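PDB 5IHX: tyrosine--tRNA ligase, mitochondrial from Emericella nidulans, which probably charges mitochondrial tRNA(Tyr) with L-tyrosine at the expense of ATP, as a class I aminoacyl-tRNA synthetase whose tyrosine pocket is occupied here. Local coordinates for residues A[72-77]-A[107-112]; A[88-93]-A[98-103]; A[224-229]-A[255-260]; A[248-253]-A[274-279]. One frame throughout, in Å; residues are numbered along the deposited sequence.

Interaction 1. Residues A[72-77]-A[107-112]; sequences VDPTAP and ATSRVG
Asp73 lays its carboxylate against the start of the short helix 108-111, crossing the Thr108 side chain at about a right angle. Thr108 OG1 donates a hydrogen bond to Asp73 OD2 (3.0 Å) from the syn side, 28° out of the carboxylate plane. The hydroxyl reaches this position because OG1 sits between its own backbone N and carbonyl carbon (chi1 47°). The other carboxylate oxygen, Asp73 OD1, is hydrogen-bonded to Tyr217 OH, so the group is gripped at both oxygens; the two bonds would restrain its rotation. Apolar contact fills in beside the polar one: Ser109 CB packs on Pro74 CD at 3.7 Å and on Asp73 CB at 4.0 Å. The Ser109 hydroxyl is hydrogen-bonded to Gly106 O, just before its own segment. Pro74 is the centre of an inverse gamma turn, closed by a weak bond from Thr75 N to Asp73 O (2.9 Å), a bend that begins at Asp73, which with Val72 touches the bound tyrosine. The contact joins the loop leaving strand 68-72 to the short helix 108-111 after the neighbouring parallel strand 100-104, with Pro74 resting on Met136 of helix 126-153 and Thr108 touching Tyr217, Met220 and Asp224 of helix 212-229.

Interaction 2. Residues A[88-93]-A[98-103]; sequences MVLAWG and LPVTFL. With TYR (tyrosine), chain C.
In the beta-alpha-beta unit formed by strand 68-72, helix 84-95 and strand 100-104, part of the Rossmann-like catalytic domain of class I synthetases, this contact packs the helix onto the strand that follows it. The two axes lie 8.5 Å apart and run nearly antiparallel, at 150°. Leu90 carries most of the apolar contact. Its CD1 methyl stands over the centre of the Phe102 ring in a CH-pi contact, 3.8 Å from the centroid and only 9° off the normal, while the other branch, CD2, faces Val100 CB at 4.2 Å. The fork at Leu90 CG, which lies anti to the carbonyl carbon, sends the two methyls to these different neighbours. Phe102 also meets the ring of Phe87. Nearer the turn, Val100 CG1 lies against the backbone of the helix, 3.5 Å from Leu90 O, and close to Gly93, where the lack of a side chain lets the strand come in. At the far end of the strand Leu103 belongs to the tyrosine pocket, its CD2 methyl set against the ligand's phenol. The short connection is closed by Leu98 N, which donates to Gly93 O over 2.9 Å with an N-H...O angle of 148°.

Interaction 3. Residues A[224-229]-A[255-260]; sequences DWWMLF and TISKNT. With TYR (tyrosine), chain C.
The indole of Trp226 presents one face to Ile256, and the CG2 methyl of that isoleucine sits squarely over it. CG2 is 3.3 Å from the centroid of the five-membered ring and 13° off its normal, a close CH-pi contact in which the methyl is nearest to the fused bond, with CE2 at 3.3 Å and CD2 at 3.4 Å. The two side chains meet at a slant, and Ile256 touches at a second point: its CD1 methyl, at the end of the longer branch, reaches back to Trp226 CB at 3.9 Å. In Ile256 it is CG2 that stands anti to the backbone N, whereas CG1 is anti to the carbonyl carbon (chi1 -65°), and this divides the two branches between the ring face and the base of the tryptophan. Ser257 extends the contact on the same face: its backbone N lies over the indole and its CB stands off the rim, 3.8 Å from Trp226 CZ3. Its hydroxyl is hydrogen-bonded to Asn267 O. The ring is further met edge-to-face by Trp223.

Two residues before Trp226, Asp224 belongs to the substrate site: OD1 accepts a hydrogen bond from the phenol OH of the bound tyrosine (2.9 Å) and another from Asn169 ND2, while OD2 is held by the indole N-H groups of Trp172 and Trp173. These bonds fix the carboxylate at the bottom of the pocket. Helix 212-229 therefore faces the ligand with Asp224 and the C-terminal end of helix 243-259 with Trp226, while Trp225 and Phe229 pack on Val253 farther back along that second helix.

Interaction 4. Residues A[248-253]-A[274-279]; sequences FGVGAV and DKPIGF
Residues 248-253 form a regular helical stretch, with backbone bonds such as Val253 N to Gly249 O, and residues 274-279 pass from a loop into the extended strand that starts at Ile277. The two backbones come closest at Val250 and Pro276, whose CA atoms are 5.4 Å apart, and no hydrogen bond links them. The Pro276 ring lies against the helix. Its CG lies 3.7 Å from Val253 CG1 and also meets the helix backbone, 3.5 Å from Val250 O, while the side chains of Pro276 and Val253 run alongside one another, pointing opposite ways. Val250, one helical turn earlier, meets the start of the strand and the residue before it: CG1 touches Pro276 O at 3.5 Å and CG2 approaches Ile277 CA at 4.1 Å. The CG1 methyl of Val253 stands anti to the backbone N (chi1 168°), which directs it at the proline. Beyond the two segments, Leu269 also packs on Pro276, and Trp225 of helix 212-229 leans on Val250. Ile277 pairs through its backbone with Gln234 and Gln236, so strand 277-280 lies parallel to strand 235-238; helix 243-259 connects the two as the crossover of a beta-alpha-beta unit, the recurring element of the Rossmann-like fold of class I synthetases.

Interaction 2 is nested along the chain within the loop closed by interaction 1; interactions 3 and 4 follow, with alternating segments that share helix 243-259 and centres only 9 Å apart. The other pairs of centres lie 17 to 22 Å apart. Interactions 2 and 4 pack helices of two beta-alpha-beta units onto one mixed sheet and meet where Val89 CG1 touches Phe279 CZ at 3.7 Å. Interactions 1 and 2 join through neighbouring strands, Val72 N lying 2.9 Å from Leu103 O, a probable hydrogen bond. Asp73, Leu103 and Asp224 bring interactions 1, 2 and 3 together round the bound tyrosine, so the pocket is assembled from separate parts of the catalytic fold.

Interaction 1. Residues A[72-77]-A[107-112]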
loop_
_atom_site.group_PDB
_atom_site.type_symbol
_atom_site.label_atom_id
_atom_site.label_comp_id
_atom_site.label_asym_id
_atom_site.label_seq_id
_atom_site.Cartn_x
_atom_site.Cartn_y
_atom_site.Cartn_z
ATOM N N VAL A 72 -5.088 -8.304 -18.027
ATOM C CA VAL A 72 -6.095 -7.385 -18.538
ATOM C C VAL A 72 -6.956 -6.879 -17.384
ATOM O O VAL A 72 -7.400 -7.661 -16.543
ATOM C CB VAL A 72 -6.987 -8.049 -19.621
ATOM C CG1 VAL A 72 -7.624 -9.335 -19.098
ATOM C CG2 VAL A 72 -8.059 -7.081 -20.104
ATOM N N ASP A 73 -7.163 -5.566 -17.337
ATOM C CA ASP A 73 -8.001 -4.954 -16.311
ATOM C C ASP A 73 -9.423 -4.760 -16.847
ATOM O O ASP A 73 -9.613 -4.118 -17.880
ATOM C CB ASP A 73 -7.422 -3.612 -15.852
ATOM C CG ASP A 73 -6.260 -3.773 -14.881
ATOM O OD1 ASP A 73 -5.665 -2.746 -14.491
ATOM O OD2 ASP A 73 -5.964 -4.917 -14.474
ATOM N N PRO A 74 -10.427 -5.321 -16.149
ATOM C CA PRO A 74 -11.819 -5.204 -16.595
ATOM C C PRO A 74 -12.428 -3.816 -16.373
ATOM O O PRO A 74 -13.079 -3.582 -15.356
ATOM C CB PRO A 74 -12.541 -6.258 -15.751
ATOM C CG PRO A 74 -11.751 -6.336 -14.498
ATOM C CD PRO A 74 -10.320 -6.126 -14.916
ATOM N N THR A 75 -12.206 -2.914 -17.325
ATOM C CA THR A 75 -12.790 -1.576 -17.284
ATOM C C THR A 75 -14.070 -1.522 -18.117
ATOM O O THR A 75 -14.750 -0.496 -18.166
ATOM C CB THR A 75 -11.810 -0.512 -17.812
ATOM O OG1 THR A 75 -11.467 -0.805 -19.173
ATOM C CG2 THR A 75 -10.548 -0.478 -16.966
ATOM N N ALA A 76 -14.384 -2.634 -18.774
ATOM C CA ALA A 76 -15.594 -2.760 -19.577
ATOM C C ALA A 76 -16.117 -4.188 -19.451
ATOM O O ALA A 76 -15.380 -5.081 -19.033
ATOM C CB ALA A 76 -15.308 -2.408 -21.033
ATOM N N PRO A 77 -17.395 -4.413 -19.798
ATOM C CA PRO A 77 -17.924 -5.779 -19.710
ATOM C C PRO A 77 -17.323 -6.709 -20.764
ATOM O O PRO A 77 -17.509 -7.924 -20.702
ATOM C CB PRO A 77 -19.425 -5.589 -19.939
ATOM C CG PRO A 77 -19.537 -4.328 -20.707
ATOM C CD PRO A 77 -18.422 -3.450 -20.235
ATOM N N ALA A 107 -8.505 -6.807 -8.929
ATOM C CA ALA A 107 -8.065 -5.898 -7.876
ATOM C C ALA A 107 -7.405 -4.655 -8.466
ATOM O O ALA A 107 -7.744 -3.530 -8.103
ATOM C CB ALA A 107 -7.107 -6.602 -6.935
ATOM N N THR A 108 -6.458 -4.863 -9.379
ATOM C CA THR A 108 -5.671 -3.763 -9.924
ATOM C C THR A 108 -6.517 -2.812 -10.766
ATOM O O THR A 108 -6.102 -1.687 -11.046
ATOM C CB THR A 108 -4.509 -4.285 -10.791
ATOM O OG1 THR A 108 -4.992 -5.294 -11.685
ATOM C CG2 THR A 108 -3.409 -4.874 -9.920
ATOM N N SER A 109 -7.702 -3.262 -11.165
ATOM C CA SER A 109 -8.624 -2.413 -11.912
ATOM C C SER A 109 -9.254 -1.362 -11.003
ATOM O O SER A 109 -9.661 -0.297 -11.464
ATOM C CB SER A 109 -9.709 -3.256 -12.584
ATOM O OG SER A 109 -10.506 -3.932 -11.627
ATOM N N ARG A 110 -9.336 -1.669 -9.711
ATOM C CA ARG A 110 -9.852 -0.717 -8.733
ATOM C C ARG A 110 -8.944 0.508 -8.660
ATOM O O ARG A 110 -9.419 1.639 -8.566
ATOM C CB ARG A 110 -9.972 -1.364 -7.351
ATOM C CG ARG A 110 -10.923 -2.550 -7.288
ATOM C CD ARG A 110 -11.012 -3.101 -5.872
ATOM N NE ARG A 110 -11.847 -4.295 -5.787
ATOM C CZ ARG A 110 -12.067 -4.973 -4.666
ATOM N N VAL A 111 -7.636 0.271 -8.708
ATOM C CA VAL A 111 -6.651 1.349 -8.688
ATOM C C VAL A 111 -6.607 2.067 -10.035
ATOM O O VAL A 111 -6.775 3.285 -10.105
ATOM C CB VAL A 111 -5.244 0.813 -8.342
ATOM C CG1 VAL A 111 -4.193 1.917 -8.446
ATOM C CG2 VAL A 111 -5.240 0.206 -6.949
ATOM N N GLY A 112 -6.374 1.304 -11.100
ATOM C CA GLY A 112 -6.318 1.850 -12.446
ATOM C C GLY A 112 -4.901 2.148 -12.893
ATOM O O GLY A 112 -4.191 2.928 -12.258
#

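Interaction 2. Residues A[88-93]-A[98-103]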
loop_
_atom_site.group_PDB
_atom_site.type_symbol
_atom_site.label_atom_id
_atom_site.label_comp_id
_atom_site.label_asym_id
_atom_site.label_seq_id
_atom_site.Cartn_x
_atom_site.Cartn_y
_atom_site.Cartn_z
ATOM N N MET A 88 -3.109 -13.252 -28.610
ATOM C CA MET A 88 -2.683 -14.032 -29.766
ATOM C C MET A 88 -1.354 -14.712 -29.438
ATOM O O MET A 88 -1.107 -15.846 -29.851
ATOM C CB MET A 88 -2.544 -13.155 -31.014
ATOM C CG MET A 88 -3.853 -12.572 -31.533
ATOM S SD MET A 88 -5.111 -13.803 -31.933
ATOM C CE MET A 88 -4.228 -14.858 -33.080
ATOM N N VAL A 89 -0.495 -14.012 -28.699
ATOM C CA VAL A 89 0.770 -14.592 -28.247
ATOM C C VAL A 89 0.522 -15.787 -27.327
ATOM O O VAL A 89 1.176 -16.822 -27.461
ATOM C CB VAL A 89 1.644 -13.543 -27.518
ATOM C CG1 VAL A 89 2.829 -14.201 -26.815
ATOM C CG2 VAL A 89 2.139 -12.493 -28.499
ATOM N N LEU A 90 -0.421 -15.644 -26.399
ATOM C CA LEU A 90 -0.746 -16.733 -25.483
ATOM C C LEU A 90 -1.401 -17.893 -26.228
ATOM O O LEU A 90 -1.192 -19.058 -25.888
ATOM C CB LEU A 90 -1.669 -16.252 -24.357
ATOM C CG LEU A 90 -1.137 -15.199 -23.381
ATOM C CD1 LEU A 90 -2.144 -14.980 -22.260
ATOM C CD2 LEU A 90 0.226 -15.579 -22.815
ATOM N N ALA A 91 -2.196 -17.571 -27.244
ATOM C CA ALA A 91 -2.823 -18.593 -28.072
ATOM C C ALA A 91 -1.755 -19.453 -28.733
ATOM O O ALA A 91 -1.830 -20.681 -28.717
ATOM C CB ALA A 91 -3.722 -17.958 -29.119
ATOM N N TRP A 92 -0.757 -18.798 -29.315
ATOM C CA TRP A 92 0.366 -19.506 -29.915
ATOM C C TRP A 92 1.098 -20.332 -28.868
ATOM O O TRP A 92 1.420 -21.499 -29.096
ATOM C CB TRP A 92 1.328 -18.525 -30.581
ATOM C CG TRP A 92 0.915 -18.125 -31.960
ATOM C CD1 TRP A 92 0.617 -16.869 -32.398
ATOM C CD2 TRP A 92 0.751 -18.992 -33.089
ATOM N NE1 TRP A 92 0.285 -16.898 -33.730
ATOM C CE2 TRP A 92 0.362 -18.191 -34.179
ATOM C CE3 TRP A 92 0.906 -20.367 -33.285
ATOM C CZ2 TRP A 92 0.120 -18.718 -35.444
ATOM C CZ3 TRP A 92 0.667 -20.891 -34.542
ATOM C CH2 TRP A 92 0.276 -20.068 -35.605
ATOM N N GLY A 93 1.373 -19.708 -27.726
ATOM C CA GLY A 93 2.026 -20.388 -26.623
ATOM C C GLY A 93 1.297 -21.657 -26.229
ATOM O O GLY A 93 1.915 -22.705 -26.044
ATOM N N LEU A 98 3.344 -24.554 -24.331
ATOM C CA LEU A 98 3.814 -23.730 -23.225
ATOM C C LEU A 98 2.660 -23.459 -22.270
ATOM O O LEU A 98 1.538 -23.224 -22.715
ATOM C CB LEU A 98 4.394 -22.410 -23.738
ATOM C CG LEU A 98 5.673 -22.505 -24.571
ATOM C CD1 LEU A 98 5.892 -21.227 -25.355
ATOM C CD2 LEU A 98 6.865 -22.786 -23.669
ATOM N N PRO A 99 2.924 -23.497 -20.951
ATOM C CA PRO A 99 1.837 -23.170 -20.021
ATOM C C PRO A 99 1.545 -21.673 -20.019
ATOM O O PRO A 99 2.433 -20.880 -19.721
ATOM C CB PRO A 99 2.372 -23.633 -18.663
ATOM C CG PRO A 99 3.855 -23.650 -18.798
ATOM C CD PRO A 99 4.193 -23.785 -20.260
ATOM N N VAL A 100 0.315 -21.298 -20.350
ATOM C CA VAL A 100 -0.047 -19.891 -20.475
ATOM C C VAL A 100 -1.063 -19.502 -19.419
ATOM O O VAL A 100 -1.883 -20.324 -19.002
ATOM C CB VAL A 100 -0.614 -19.579 -21.878
ATOM C CG1 VAL A 100 0.382 -19.983 -22.949
ATOM C CG2 VAL A 100 -1.952 -20.283 -22.094
ATOM N N THR A 101 -1.001 -18.249 -18.980
ATOM C CA THR A 101 -1.916 -17.760 -17.960
ATOM C C THR A 101 -2.552 -16.452 -18.396
ATOM O O THR A 101 -1.859 -15.511 -18.782
ATOM C CB THR A 101 -1.201 -17.555 -16.607
ATOM O OG1 THR A 101 -0.657 -18.801 -16.156
ATOM C CG2 THR A 101 -2.165 -17.015 -15.553
ATOM N N PHE A 102 -3.879 -16.411 -18.334
ATOM C CA PHE A 102 -4.632 -15.179 -18.521
ATOM C C PHE A 102 -4.916 -14.591 -17.153
ATOM O O PHE A 102 -5.603 -15.211 -16.341
ATOM C CB PHE A 102 -5.947 -15.432 -19.268
ATOM C CG PHE A 102 -5.772 -16.012 -20.645
ATOM C CD1 PHE A 102 -6.014 -15.238 -21.766
ATOM C CD2 PHE A 102 -5.372 -17.326 -20.820
ATOM C CE1 PHE A 102 -5.862 -15.760 -23.035
ATOM C CE2 PHE A 102 -5.218 -17.854 -22.089
ATOM C CZ PHE A 102 -5.464 -17.068 -23.197
ATOM N N LEU A 103 -4.391 -13.398 -16.897
ATOM C CA LEU A 103 -4.576 -12.751 -15.605
ATOM C C LEU A 103 -5.620 -11.647 -15.685
ATOM O O LEU A 103 -5.429 -10.647 -16.375
ATOM C CB LEU A 103 -3.253 -12.175 -15.098
ATOM C CG LEU A 103 -3.328 -11.488 -13.732
ATOM C CD1 LEU A 103 -3.654 -12.499 -12.646
ATOM C CD2 LEU A 103 -2.033 -10.765 -13.425
HETATM N N TYR C . -1.700 -3.106 -16.356
HETATM C CA TYR C . -2.184 -3.826 -17.568
HETATM C C TYR C . -3.068 -2.923 -18.421
HETATM O O TYR C . -3.167 -3.092 -19.638
HETATM C CB TYR C . -2.952 -5.087 -17.171
HETATM C CG TYR C . -2.214 -5.951 -16.178
HETATM C CD1 TYR C . -1.033 -6.593 -16.532
HETATM C CD2 TYR C . -2.694 -6.126 -14.886
HETATM C CE1 TYR C . -0.355 -7.383 -15.630
HETATM C CE2 TYR C . -2.022 -6.913 -13.977
HETATM C CZ TYR C . -0.853 -7.542 -14.354
HETATM O OH TYR C . -0.178 -8.327 -13.452
HETATM O OXT TYR C . -3.708 -2.006 -17.908
#

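Interaction 3. Residues A[224-229]-A[255-260]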
loop_
_atom_site.group_PDB
_atom_site.type_symbol
_atom_site.label_atom_id
_atom_site.label_comp_id
_atom_site.label_asym_id
_atom_site.label_seq_id
_atom_site.Cartn_x
_atom_site.Cartn_y
_atom_site.Cartn_z
ATOM N N ASP A 224 1.936 -9.207 -8.798
ATOM C CA ASP A 224 1.180 -10.166 -9.608
ATOM C C ASP A 224 2.123 -11.149 -10.286
ATOM O O ASP A 224 1.941 -12.363 -10.204
ATOM C CB ASP A 224 0.344 -9.462 -10.677
ATOM C CG ASP A 224 -0.901 -8.804 -10.120
ATOM O OD1 ASP A 224 -1.530 -8.027 -10.867
ATOM O OD2 ASP A 224 -1.248 -9.056 -8.947
ATOM N N TRP A 225 3.135 -10.607 -10.958
ATOM C CA TRP A 225 4.113 -11.419 -11.669
ATOM C C TRP A 225 4.815 -12.362 -10.701
ATOM O O TRP A 225 4.954 -13.556 -10.972
ATOM C CB TRP A 225 5.135 -10.530 -12.377
ATOM C CG TRP A 225 5.948 -11.239 -13.421
ATOM C CD1 TRP A 225 5.990 -12.583 -13.659
ATOM C CD2 TRP A 225 6.832 -10.636 -14.373
ATOM N NE1 TRP A 225 6.847 -12.853 -14.696
ATOM C CE2 TRP A 225 7.378 -11.676 -15.153
ATOM C CE3 TRP A 225 7.218 -9.318 -14.641
ATOM C CZ2 TRP A 225 8.284 -11.439 -16.184
ATOM C CZ3 TRP A 225 8.117 -9.086 -15.664
ATOM C CH2 TRP A 225 8.642 -10.141 -16.423
ATOM N N TRP A 226 5.255 -11.818 -9.570
ATOM C CA TRP A 226 5.922 -12.613 -8.547
ATOM C C TRP A 226 5.063 -13.804 -8.129
ATOM O O TRP A 226 5.561 -14.921 -8.004
ATOM C CB TRP A 226 6.255 -11.747 -7.329
ATOM C CG TRP A 226 6.614 -12.542 -6.112
ATOM C CD1 TRP A 226 5.974 -12.527 -4.908
ATOM C CD2 TRP A 226 7.692 -13.477 -5.981
ATOM N NE1 TRP A 226 6.588 -13.390 -4.034
ATOM C CE2 TRP A 226 7.645 -13.987 -4.669
ATOM C CE3 TRP A 226 8.692 -13.931 -6.845
ATOM C CZ2 TRP A 226 8.559 -14.927 -4.200
ATOM C CZ3 TRP A 226 9.598 -14.867 -6.378
ATOM C CH2 TRP A 226 9.525 -15.353 -5.068
ATOM N N MET A 227 3.769 -13.564 -7.932
ATOM C CA MET A 227 2.847 -14.625 -7.545
ATOM C C MET A 227 2.782 -15.729 -8.602
ATOM O O MET A 227 2.656 -16.906 -8.270
ATOM C CB MET A 227 1.449 -14.051 -7.304
ATOM C CG MET A 227 1.333 -13.162 -6.070
ATOM S SD MET A 227 1.672 -14.018 -4.517
ATOM C CE MET A 227 0.376 -15.251 -4.502
ATOM N N LEU A 228 2.863 -15.346 -9.874
ATOM C CA LEU A 228 2.842 -16.319 -10.965
ATOM C C LEU A 228 4.231 -16.906 -11.201
ATOM O O LEU A 228 4.375 -18.076 -11.556
ATOM C CB LEU A 228 2.324 -15.672 -12.249
ATOM C CG LEU A 228 0.899 -15.111 -12.188
ATOM C CD1 LEU A 228 0.522 -14.476 -13.519
ATOM C CD2 LEU A 228 -0.110 -16.181 -11.791
ATOM N N PHE A 229 5.249 -16.076 -11.005
ATOM C CA PHE A 229 6.638 -16.477 -11.200
ATOM C C PHE A 229 7.018 -17.657 -10.305
ATOM O O PHE A 229 7.761 -18.546 -10.722
ATOM C CB PHE A 229 7.563 -15.289 -10.930
ATOM C CG PHE A 229 9.018 -15.582 -11.157
ATOM C CD1 PHE A 229 9.619 -15.277 -12.365
ATOM C CD2 PHE A 229 9.788 -16.150 -10.153
ATOM C CE1 PHE A 229 10.964 -15.540 -12.572
ATOM C CE2 PHE A 229 11.129 -16.415 -10.355
ATOM C CZ PHE A 229 11.717 -16.109 -11.565
ATOM N N THR A 255 14.344 -8.845 -7.286
ATOM C CA THR A 255 14.508 -8.373 -5.918
ATOM C C THR A 255 13.749 -9.234 -4.916
ATOM O O THR A 255 14.318 -9.668 -3.914
ATOM C CB THR A 255 14.037 -6.911 -5.788
ATOM O OG1 THR A 255 14.873 -6.063 -6.584
ATOM C CG2 THR A 255 14.081 -6.443 -4.347
ATOM N N ILE A 256 12.467 -9.470 -5.182
ATOM C CA ILE A 256 11.638 -10.260 -4.276
ATOM C C ILE A 256 12.230 -11.654 -4.110
ATOM O O ILE A 256 12.398 -12.137 -2.991
ATOM C CB ILE A 256 10.181 -10.368 -4.779
ATOM C CG1 ILE A 256 9.517 -8.991 -4.788
ATOM C CG2 ILE A 256 9.374 -11.310 -3.891
ATOM C CD1 ILE A 256 8.212 -8.939 -5.558
ATOM N N SER A 257 12.549 -12.291 -5.232
ATOM C CA SER A 257 13.115 -13.635 -5.220
ATOM C C SER A 257 14.431 -13.664 -4.449
ATOM O O SER A 257 14.752 -14.646 -3.781
ATOM C CB SER A 257 13.332 -14.132 -6.652
ATOM O OG SER A 257 13.874 -15.440 -6.660
ATOM N N LYS A 258 15.184 -12.573 -4.546
ATOM C CA LYS A 258 16.509 -12.490 -3.945
ATOM C C LYS A 258 16.461 -12.193 -2.445
ATOM O O LYS A 258 17.361 -12.585 -1.706
ATOM C CB LYS A 258 17.331 -11.411 -4.658
ATOM C CG LYS A 258 18.781 -11.323 -4.212
ATOM C CD LYS A 258 19.515 -10.210 -4.940
ATOM N N ASN A 259 15.403 -11.518 -2.000
ATOM C CA ASN A 259 15.330 -11.015 -0.628
ATOM C C ASN A 259 14.175 -11.583 0.188
ATOM O O ASN A 259 14.022 -11.243 1.361
ATOM C CB ASN A 259 15.221 -9.487 -0.636
ATOM C CG ASN A 259 16.411 -8.818 -1.294
ATOM O OD1 ASN A 259 16.273 -8.144 -2.313
ATOM N ND2 ASN A 259 17.588 -8.996 -0.707
ATOM N N THR A 260 13.356 -12.434 -0.420
ATOM C CA THR A 260 12.229 -13.011 0.301
ATOM C C THR A 260 12.733 -13.871 1.454
ATOM O O THR A 260 13.726 -14.586 1.323
ATOM C CB THR A 260 11.321 -13.850 -0.624
ATOM O OG1 THR A 260 10.213 -14.356 0.131
ATOM C CG2 THR A 260 12.085 -15.016 -1.235
HETATM N N TYR C . -1.700 -3.106 -16.356
HETATM C CA TYR C . -2.184 -3.826 -17.568
HETATM C C TYR C . -3.068 -2.923 -18.421
HETATM O O TYR C . -3.167 -3.092 -19.638
HETATM C CB TYR C . -2.952 -5.087 -17.171
HETATM C CG TYR C . -2.214 -5.951 -16.178
HETATM C CD1 TYR C . -1.033 -6.593 -16.532
HETATM C CD2 TYR C . -2.694 -6.126 -14.886
HETATM C CE1 TYR C . -0.355 -7.383 -15.630
HETATM C CE2 TYR C . -2.022 -6.913 -13.977
HETATM C CZ TYR C . -0.853 -7.542 -14.354
HETATM O OH TYR C . -0.178 -8.327 -13.452
HETATM O OXT TYR C . -3.708 -2.006 -17.908
#

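Interaction 4. Residues A[248-253]-A[274-279]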
loop_
_atom_site.group_PDB
_atom_site.type_symbol
_atom_site.label_atom_id
_atom_site.label_comp_id
_atom_site.label_asym_id
_atom_site.label_seq_id
_atom_site.Cartn_x
_atom_site.Cartn_y
_atom_site.Cartn_z
ATOM N N PHE A 248 9.844 -2.466 -14.965
ATOM C CA PHE A 248 9.817 -2.362 -13.514
ATOM C C PHE A 248 9.617 -3.741 -12.897
ATOM O O PHE A 248 10.231 -4.079 -11.887
ATOM C CB PHE A 248 8.703 -1.415 -13.061
ATOM C CG PHE A 248 8.634 -1.232 -11.573
ATOM C CD1 PHE A 248 9.290 -0.175 -10.965
ATOM C CD2 PHE A 248 7.920 -2.116 -10.781
ATOM C CE1 PHE A 248 9.233 -0.001 -9.593
ATOM C CE2 PHE A 248 7.861 -1.949 -9.410
ATOM C CZ PHE A 248 8.517 -0.890 -8.816
ATOM N N GLY A 249 8.751 -4.534 -13.522
ATOM C CA GLY A 249 8.430 -5.860 -13.031
ATOM C C GLY A 249 9.617 -6.803 -13.026
ATOM O O GLY A 249 9.798 -7.568 -12.081
ATOM N N VAL A 250 10.426 -6.754 -14.081
ATOM C CA VAL A 250 11.608 -7.605 -14.170
ATOM C C VAL A 250 12.521 -7.362 -12.970
ATOM O O VAL A 250 12.939 -8.302 -12.297
ATOM C CB VAL A 250 12.388 -7.363 -15.485
ATOM C CG1 VAL A 250 13.749 -8.065 -15.455
ATOM C CG2 VAL A 250 11.581 -7.835 -16.678
ATOM N N GLY A 251 12.819 -6.094 -12.708
ATOM C CA GLY A 251 13.650 -5.722 -11.578
ATOM C C GLY A 251 13.020 -6.116 -10.256
ATOM O O GLY A 251 13.682 -6.673 -9.377
ATOM N N ALA A 252 11.732 -5.822 -10.118
ATOM C CA ALA A 252 11.002 -6.088 -8.885
ATOM C C ALA A 252 10.969 -7.577 -8.549
ATOM O O ALA A 252 11.114 -7.957 -7.390
ATOM C CB ALA A 252 9.589 -5.546 -8.990
ATOM N N VAL A 253 10.778 -8.417 -9.561
ATOM C CA VAL A 253 10.693 -9.858 -9.340
ATOM C C VAL A 253 12.044 -10.430 -8.907
ATOM O O VAL A 253 12.103 -11.270 -8.009
ATOM C CB VAL A 253 10.182 -10.590 -10.603
ATOM C CG1 VAL A 253 10.361 -12.101 -10.474
ATOM C CG2 VAL A 253 8.715 -10.268 -10.839
ATOM N N ASP A 274 17.048 -18.143 -15.973
ATOM C CA ASP A 274 15.995 -18.262 -14.967
ATOM C C ASP A 274 15.424 -16.908 -14.563
ATOM O O ASP A 274 14.444 -16.841 -13.822
ATOM C CB ASP A 274 16.532 -18.972 -13.722
ATOM C CG ASP A 274 17.022 -20.372 -14.018
ATOM O OD1 ASP A 274 16.546 -20.972 -15.004
ATOM O OD2 ASP A 274 17.883 -20.870 -13.262
ATOM N N LYS A 275 16.033 -15.834 -15.053
ATOM C CA LYS A 275 15.615 -14.489 -14.675
ATOM C C LYS A 275 14.315 -14.117 -15.384
ATOM O O LYS A 275 14.094 -14.521 -16.528
ATOM C CB LYS A 275 16.712 -13.476 -15.009
ATOM C CG LYS A 275 17.984 -13.655 -14.185
ATOM C CD LYS A 275 19.105 -12.753 -14.677
ATOM C CE LYS A 275 20.373 -12.925 -13.850
ATOM N NZ LYS A 275 20.191 -12.584 -12.414
ATOM N N PRO A 276 13.442 -13.351 -14.705
ATOM C CA PRO A 276 12.221 -12.885 -15.370
ATOM C C PRO A 276 12.542 -12.021 -16.579
ATOM O O PRO A 276 13.558 -11.330 -16.594
ATOM C CB PRO A 276 11.509 -12.072 -14.283
ATOM C CG PRO A 276 12.590 -11.676 -13.338
ATOM C CD PRO A 276 13.557 -12.817 -13.338
ATOM N N ILE A 277 11.682 -12.067 -17.588
ATOM C CA ILE A 277 11.910 -11.323 -18.813
ATOM C C ILE A 277 10.557 -11.149 -19.490
ATOM O O ILE A 277 9.615 -11.866 -19.176
ATOM C CB ILE A 277 12.919 -12.052 -19.730
ATOM C CG1 ILE A 277 13.329 -11.168 -20.910
ATOM C CG2 ILE A 277 12.361 -13.407 -20.182
ATOM C CD1 ILE A 277 14.527 -11.704 -21.672
ATOM N N GLY A 278 10.440 -10.183 -20.390
ATOM C CA GLY A 278 9.171 -9.946 -21.050
ATOM C C GLY A 278 9.317 -9.252 -22.384
ATOM O O GLY A 278 10.423 -8.916 -22.806
ATOM N N PHE A 279 8.189 -9.048 -23.055
ATOM C CA PHE A 279 8.183 -8.325 -24.316
ATOM C C PHE A 279 6.807 -7.749 -24.583
ATOM O O PHE A 279 5.832 -8.113 -23.922
ATOM C CB PHE A 279 8.620 -9.237 -25.467
ATOM C CG PHE A 279 7.753 -10.449 -25.657
ATOM C CD1 PHE A 279 7.914 -11.567 -24.859
ATOM C CD2 PHE A 279 6.798 -10.480 -26.663
ATOM C CE1 PHE A 279 7.124 -12.687 -25.047
ATOM C CE2 PHE A 279 6.008 -11.594 -26.854
ATOM C CZ PHE A 279 6.173 -12.702 -26.046
#